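Local coordinates for protein catalase (Pseudomonas syringae, PDB 1M7S) that breaks hydrogen peroxide down into water and oxygen with the help of a heme cofactor, protecting the cell from peroxide damage, at residues 178-192 against 210-223. Residues are numbered along the deposited sequence; the frame is centred on the assembly and turned at random.
Sequences NEGTPAGYRFMDGNG and FHWKSLQGIKNLDP
The carboxylate of D189 reaches across to strand 205-214 and is gripped there at both oxygens. OD2 takes the NE2 proton of H211 at 2.7 Å, nearly in the imidazole plane but well above the carboxylate plane, the two planes being 63° apart. OD1 accepts the backbone N of S214 at 2.8 Å, again from above the carboxylate plane. With CG anti to the backbone N (chi1 173°), the H211 ring is carried to D189, and ND1 is engaged by E284, so both ring nitrogens are held. Beside it the amide plane of N191 runs almost parallel to the imidazole, OD1 3.4 Å from H211 CD2, while its ND2 bonds to the backbone O of N125.

Packing is tight at two places. In the short antiparallel pairing of 190-191 with 205-214, G190 and W212 exchange backbone bonds, and with no side chain at G190 the edge of the W212 ring comes within 4.1 Å, CD1 to G190 CA; F108 stacks on the same indole. Around the P182-N220 bridge, L221 N meets T181 O at 2.8 Å. Past the strand, the carbonyl of R186 accepts Q216 NE2 in its own plane on a lone pair, Q216 OE1 accepts the backbone N of K252, and S214 OG closes an ST turn by accepting the N of Q216.

The more exposed side is looser. K219 runs alongside F187, its CE over one ring face, 4.1 Å from the centroid. E179 OE1 takes only a weak bond from N220 ND2. A water joins D189 OD2 to K213 NZ, 4.9 Å apart. Two N-H donors and this lysine would be expected to favour an ionised D189; the two bonds tie the loop before 190-191 to the beta barrel, near G192, whose nearest approach to the heme is about 6 Å.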
loop_
_atom_site.group_PDB
_atom_site.type_symbol
_atom_site.label_atom_id
_atom_site.label_comp_id
_atom_site.label_asym_id
_atom_site.label_seq_id
_atom_site.Cartn_x
_atom_site.Cartn_y
_atom_site.Cartn_z
ATOM N N ASN A 178 -21.416 21.019 28.670
ATOM C CA ASN A 178 -21.785 19.608 28.720
ATOM C C ASN A 178 -22.245 18.997 27.408
ATOM O O ASN A 178 -22.180 17.769 27.270
ATOM C CB ASN A 178 -22.884 19.364 29.774
ATOM C CG ASN A 178 -22.382 19.680 31.165
ATOM O OD1 ASN A 178 -21.201 19.535 31.421
ATOM N ND2 ASN A 178 -23.215 20.146 32.097
ATOM N N GLU A 179 -22.368 19.757 26.319
ATOM C CA GLU A 179 -22.640 19.223 24.983
ATOM C C GLU A 179 -21.430 18.452 24.464
ATOM O O GLU A 179 -21.474 17.617 23.563
ATOM C CB GLU A 179 -22.922 20.366 23.998
ATOM C CG GLU A 179 -24.120 21.219 24.391
ATOM C CD GLU A 179 -25.444 20.512 24.236
ATOM O OE1 GLU A 179 -25.534 19.374 23.723
ATOM O OE2 GLU A 179 -26.485 21.090 24.642
ATOM N N GLY A 180 -20.264 18.753 25.030
ATOM C CA GLY A 180 -19.026 18.033 24.725
ATOM C C GLY A 180 -19.029 16.599 25.230
ATOM O O GLY A 180 -18.248 15.743 24.744
ATOM N N THR A 181 -19.946 16.196 26.129
ATOM C CA THR A 181 -20.020 14.809 26.585
ATOM C C THR A 181 -21.462 14.293 26.630
ATOM O O THR A 181 -22.132 14.254 27.679
ATOM C CB THR A 181 -19.420 14.681 27.999
ATOM O OG1 THR A 181 -20.046 15.687 28.846
ATOM C CG2 THR A 181 -17.926 14.941 28.089
ATOM N N PRO A 182 -21.971 13.840 25.509
ATOM C CA PRO A 182 -23.322 13.300 25.341
ATOM C C PRO A 182 -23.560 12.005 26.108
ATOM O O PRO A 182 -22.646 11.167 26.251
ATOM C CB PRO A 182 -23.522 13.010 23.830
ATOM C CG PRO A 182 -22.405 13.853 23.226
ATOM C CD PRO A 182 -21.259 13.834 24.214
ATOM N N ALA A 183 -24.807 11.763 26.496
ATOM C CA ALA A 183 -25.140 10.484 27.169
ATOM C C ALA A 183 -25.368 9.380 26.134
ATOM O O ALA A 183 -25.233 8.175 26.475
ATOM C CB ALA A 183 -26.378 10.646 28.025
ATOM N N GLY A 184 -25.657 9.759 24.894
ATOM C CA GLY A 184 -25.834 8.747 23.852
ATOM C C GLY A 184 -25.933 9.453 22.498
ATOM O O GLY A 184 -26.467 10.570 22.428
ATOM N N TYR A 185 -25.629 8.760 21.445
ATOM C CA TYR A 185 -25.772 9.320 20.084
ATOM C C TYR A 185 -27.262 9.546 19.764
ATOM O O TYR A 185 -27.614 10.477 19.020
ATOM C CB TYR A 185 -25.194 8.392 19.037
ATOM C CG TYR A 185 -23.677 8.282 19.047
ATOM C CD1 TYR A 185 -22.898 9.437 18.992
ATOM C CD2 TYR A 185 -23.108 7.019 19.001
ATOM C CE1 TYR A 185 -21.517 9.336 18.948
ATOM C CE2 TYR A 185 -21.717 6.904 18.925
ATOM C CZ TYR A 185 -20.966 8.052 18.912
ATOM O OH TYR A 185 -19.585 7.925 18.874
ATOM N N ARG A 186 -28.112 8.760 20.428
ATOM C CA ARG A 186 -29.553 8.913 20.275
ATOM C C ARG A 186 -30.051 10.203 20.929
ATOM O O ARG A 186 -31.151 10.639 20.602
ATOM C CB ARG A 186 -30.318 7.773 21.031
ATOM C CG ARG A 186 -29.975 6.396 20.481
ATOM C CD ARG A 186 -30.922 5.340 21.140
ATOM N NE ARG A 186 -30.551 5.190 22.547
ATOM C CZ ARG A 186 -31.414 4.851 23.489
ATOM N NH1 ARG A 186 -32.693 4.680 23.105
ATOM N NH2 ARG A 186 -31.041 4.685 24.754
ATOM N N PHE A 187 -29.319 10.812 21.822
ATOM C CA PHE A 187 -29.665 11.995 22.565
ATOM C C PHE A 187 -28.848 13.220 22.143
ATOM O O PHE A 187 -28.507 14.027 22.989
ATOM C CB PHE A 187 -29.517 11.718 24.078
ATOM C CG PHE A 187 -30.302 10.482 24.456
ATOM C CD1 PHE A 187 -29.620 9.319 24.793
ATOM C CD2 PHE A 187 -31.678 10.470 24.448
ATOM C CE1 PHE A 187 -30.290 8.159 25.133
ATOM C CE2 PHE A 187 -32.378 9.308 24.774
ATOM C CZ PHE A 187 -31.695 8.148 25.111
ATOM N N MET A 188 -28.575 13.310 20.861
ATOM C CA MET A 188 -27.901 14.475 20.318
ATOM C C MET A 188 -28.576 14.866 18.996
ATOM O O MET A 188 -29.039 13.994 18.254
ATOM C CB MET A 188 -26.411 14.324 20.032
ATOM C CG MET A 188 -25.949 13.416 18.921
ATOM S SD MET A 188 -24.130 13.177 19.007
ATOM C CE MET A 188 -23.961 12.644 17.288
ATOM N N ASP A 189 -28.419 16.133 18.656
ATOM C CA ASP A 189 -28.892 16.556 17.338
ATOM C C ASP A 189 -27.751 16.374 16.340
ATOM O O ASP A 189 -26.643 16.027 16.701
ATOM C CB ASP A 189 -29.300 18.030 17.351
ATOM C CG ASP A 189 -30.661 18.339 17.923
ATOM O OD1 ASP A 189 -31.390 17.434 18.365
ATOM O OD2 ASP A 189 -31.009 19.561 17.920
ATOM N N GLY A 190 -28.034 16.629 15.064
ATOM C CA GLY A 190 -27.004 16.578 14.032
ATOM C C GLY A 190 -27.174 17.849 13.187
ATOM O O GLY A 190 -28.258 18.466 13.123
ATOM N N ASN A 191 -26.052 18.330 12.659
ATOM C CA ASN A 191 -26.075 19.543 11.843
ATOM C C ASN A 191 -25.122 19.395 10.674
ATOM O O ASN A 191 -24.033 18.870 10.858
ATOM C CB ASN A 191 -25.649 20.767 12.677
ATOM C CG ASN A 191 -26.682 21.140 13.731
ATOM O OD1 ASN A 191 -27.691 21.739 13.426
ATOM N ND2 ASN A 191 -26.477 20.746 14.988
ATOM N N GLY A 192 -25.427 19.970 9.498
ATOM C CA GLY A 192 -24.534 19.963 8.353
ATOM C C GLY A 192 -23.389 20.945 8.545
ATOM O O GLY A 192 -22.348 20.760 7.905
ATOM N N PHE A 210 -28.827 22.301 7.119
ATOM C CA PHE A 210 -29.556 21.096 7.519
ATOM C C PHE A 210 -29.382 20.804 9.004
ATOM O O PHE A 210 -28.276 20.925 9.560
ATOM C CB PHE A 210 -28.989 19.861 6.792
ATOM C CG PHE A 210 -29.207 19.865 5.311
ATOM C CD1 PHE A 210 -30.445 19.469 4.778
ATOM C CD2 PHE A 210 -28.221 20.237 4.430
ATOM C CE1 PHE A 210 -30.657 19.478 3.419
ATOM C CE2 PHE A 210 -28.413 20.217 3.076
ATOM C CZ PHE A 210 -29.643 19.838 2.540
ATOM N N HIS A 211 -30.431 20.361 9.661
ATOM C CA HIS A 211 -30.491 20.106 11.085
ATOM C C HIS A 211 -31.298 18.832 11.359
ATOM O O HIS A 211 -32.502 18.822 11.024
ATOM C CB HIS A 211 -31.155 21.299 11.806
ATOM C CG HIS A 211 -31.445 21.121 13.273
ATOM N ND1 HIS A 211 -32.634 21.562 13.844
ATOM C CD2 HIS A 211 -30.747 20.554 14.281
ATOM C CE1 HIS A 211 -32.624 21.255 15.141
ATOM N NE2 HIS A 211 -31.491 20.653 15.452
ATOM N N TRP A 212 -30.625 17.886 11.993
ATOM C CA TRP A 212 -31.325 16.671 12.421
ATOM C C TRP A 212 -31.772 16.926 13.855
ATOM O O TRP A 212 -30.944 17.044 14.766
ATOM C CB TRP A 212 -30.428 15.437 12.434
ATOM C CG TRP A 212 -29.953 14.889 11.156
ATOM C CD1 TRP A 212 -28.646 14.903 10.717
ATOM C CD2 TRP A 212 -30.692 14.174 10.144
ATOM N NE1 TRP A 212 -28.550 14.268 9.520
ATOM C CE2 TRP A 212 -29.791 13.790 9.143
ATOM C CE3 TRP A 212 -32.040 13.822 10.008
ATOM C CZ2 TRP A 212 -30.142 13.070 8.008
ATOM C CZ3 TRP A 212 -32.405 13.113 8.875
ATOM C CH2 TRP A 212 -31.483 12.735 7.853
ATOM N N LYS A 213 -33.091 17.000 14.083
ATOM C CA LYS A 213 -33.614 17.234 15.418
ATOM C C LYS A 213 -33.946 15.907 16.090
ATOM O O LYS A 213 -34.789 15.150 15.581
ATOM C CB LYS A 213 -34.876 18.122 15.417
ATOM C CG LYS A 213 -35.375 18.358 16.843
ATOM C CD LYS A 213 -36.181 19.633 16.964
ATOM C CE LYS A 213 -36.692 19.726 18.416
ATOM N NZ LYS A 213 -35.642 20.308 19.306
ATOM N N SER A 214 -33.237 15.622 17.191
ATOM C CA SER A 214 -33.489 14.380 17.907
ATOM C C SER A 214 -34.910 14.277 18.482
ATOM O O SER A 214 -35.349 15.175 19.201
ATOM C CB SER A 214 -32.534 14.255 19.116
ATOM O OG SER A 214 -32.880 13.027 19.780
ATOM N N LEU A 215 -35.596 13.203 18.145
ATOM C CA LEU A 215 -36.943 12.948 18.650
ATOM C C LEU A 215 -36.868 12.250 19.995
ATOM O O LEU A 215 -37.892 12.093 20.655
ATOM C CB LEU A 215 -37.830 12.199 17.648
ATOM C CG LEU A 215 -37.951 12.972 16.297
ATOM C CD1 LEU A 215 -38.923 12.252 15.374
ATOM C CD2 LEU A 215 -38.368 14.414 16.500
ATOM N N GLN A 216 -35.650 11.950 20.497
ATOM C CA GLN A 216 -35.494 11.386 21.836
ATOM C C GLN A 216 -35.132 12.484 22.815
ATOM O O GLN A 216 -35.030 12.244 24.017
ATOM C CB GLN A 216 -34.383 10.329 21.829
ATOM C CG GLN A 216 -34.665 9.124 20.981
ATOM C CD GLN A 216 -34.724 9.362 19.501
ATOM O OE1 GLN A 216 -35.753 9.108 18.860
ATOM N NE2 GLN A 216 -33.624 9.831 18.915
ATOM N N GLY A 217 -34.837 13.688 22.311
ATOM C CA GLY A 217 -34.436 14.796 23.157
ATOM C C GLY A 217 -32.890 14.804 23.259
ATOM O O GLY A 217 -32.207 13.940 22.702
ATOM N N ILE A 218 -32.414 15.827 23.930
ATOM C CA ILE A 218 -31.003 16.043 24.206
ATOM C C ILE A 218 -30.675 15.626 25.636
ATOM O O ILE A 218 -31.275 16.106 26.610
ATOM C CB ILE A 218 -30.624 17.542 24.104
ATOM C CG1 ILE A 218 -30.967 18.102 22.731
ATOM C CG2 ILE A 218 -29.136 17.771 24.410
ATOM C CD1 ILE A 218 -30.592 17.241 21.557
ATOM N N LYS A 219 -29.650 14.766 25.764
ATOM C CA LYS A 219 -29.240 14.358 27.104
ATOM C C LYS A 219 -27.708 14.346 27.144
ATOM O O LYS A 219 -27.097 13.567 26.431
ATOM C CB LYS A 219 -29.732 12.938 27.347
ATOM C CG LYS A 219 -30.164 12.563 28.749
ATOM C CD LYS A 219 -31.150 11.387 28.716
ATOM C CE LYS A 219 -32.337 11.709 27.815
ATOM N NZ LYS A 219 -33.395 10.655 27.846
ATOM N N ASN A 220 -27.134 15.120 28.034
ATOM C CA ASN A 220 -25.697 15.182 28.226
ATOM C C ASN A 220 -25.312 14.775 29.649
ATOM O O ASN A 220 -26.081 14.862 30.623
ATOM C CB ASN A 220 -25.275 16.667 28.017
ATOM C CG ASN A 220 -25.562 17.107 26.596
ATOM O OD1 ASN A 220 -25.291 16.363 25.655
ATOM N ND2 ASN A 220 -26.095 18.296 26.405
ATOM N N LEU A 221 -24.038 14.403 29.781
ATOM C CA LEU A 221 -23.463 14.057 31.066
ATOM C C LEU A 221 -22.720 15.276 31.599
ATOM O O LEU A 221 -22.120 15.984 30.790
ATOM C CB LEU A 221 -22.425 12.921 30.901
ATOM C CG LEU A 221 -22.959 11.641 30.307
ATOM C CD1 LEU A 221 -21.816 10.665 30.001
ATOM C CD2 LEU A 221 -23.979 10.947 31.217
ATOM N N ASP A 222 -22.735 15.493 32.911
ATOM C CA ASP A 222 -21.917 16.586 33.459
ATOM C C ASP A 222 -20.618 15.926 33.882
ATOM O O ASP A 222 -20.452 14.699 33.797
ATOM C CB ASP A 222 -22.683 17.394 34.496
ATOM C CG ASP A 222 -23.004 16.613 35.744
ATOM O OD1 ASP A 222 -23.886 17.098 36.498
ATOM O OD2 ASP A 222 -22.393 15.560 36.032
ATOM N N PRO A 223 -19.615 16.687 34.243
ATOM C CA PRO A 223 -18.275 16.197 34.531
ATOM C C PRO A 223 -18.210 15.038 35.512
ATOM O O PRO A 223 -17.504 14.045 35.260
ATOM C CB PRO A 223 -17.411 17.417 34.897
ATOM C CG PRO A 223 -18.196 18.517 34.220
ATOM C CD PRO A 223 -19.672 18.161 34.260
HETATM O O HOH W 1 -26.260 15.394 23.319
HETATM O O HOH W 2 -33.983 17.076 20.234
HETATM O O HOH W 3 -32.903 20.763 19.090
HETATM O O HOH W 4 -28.202 23.623 11.639
#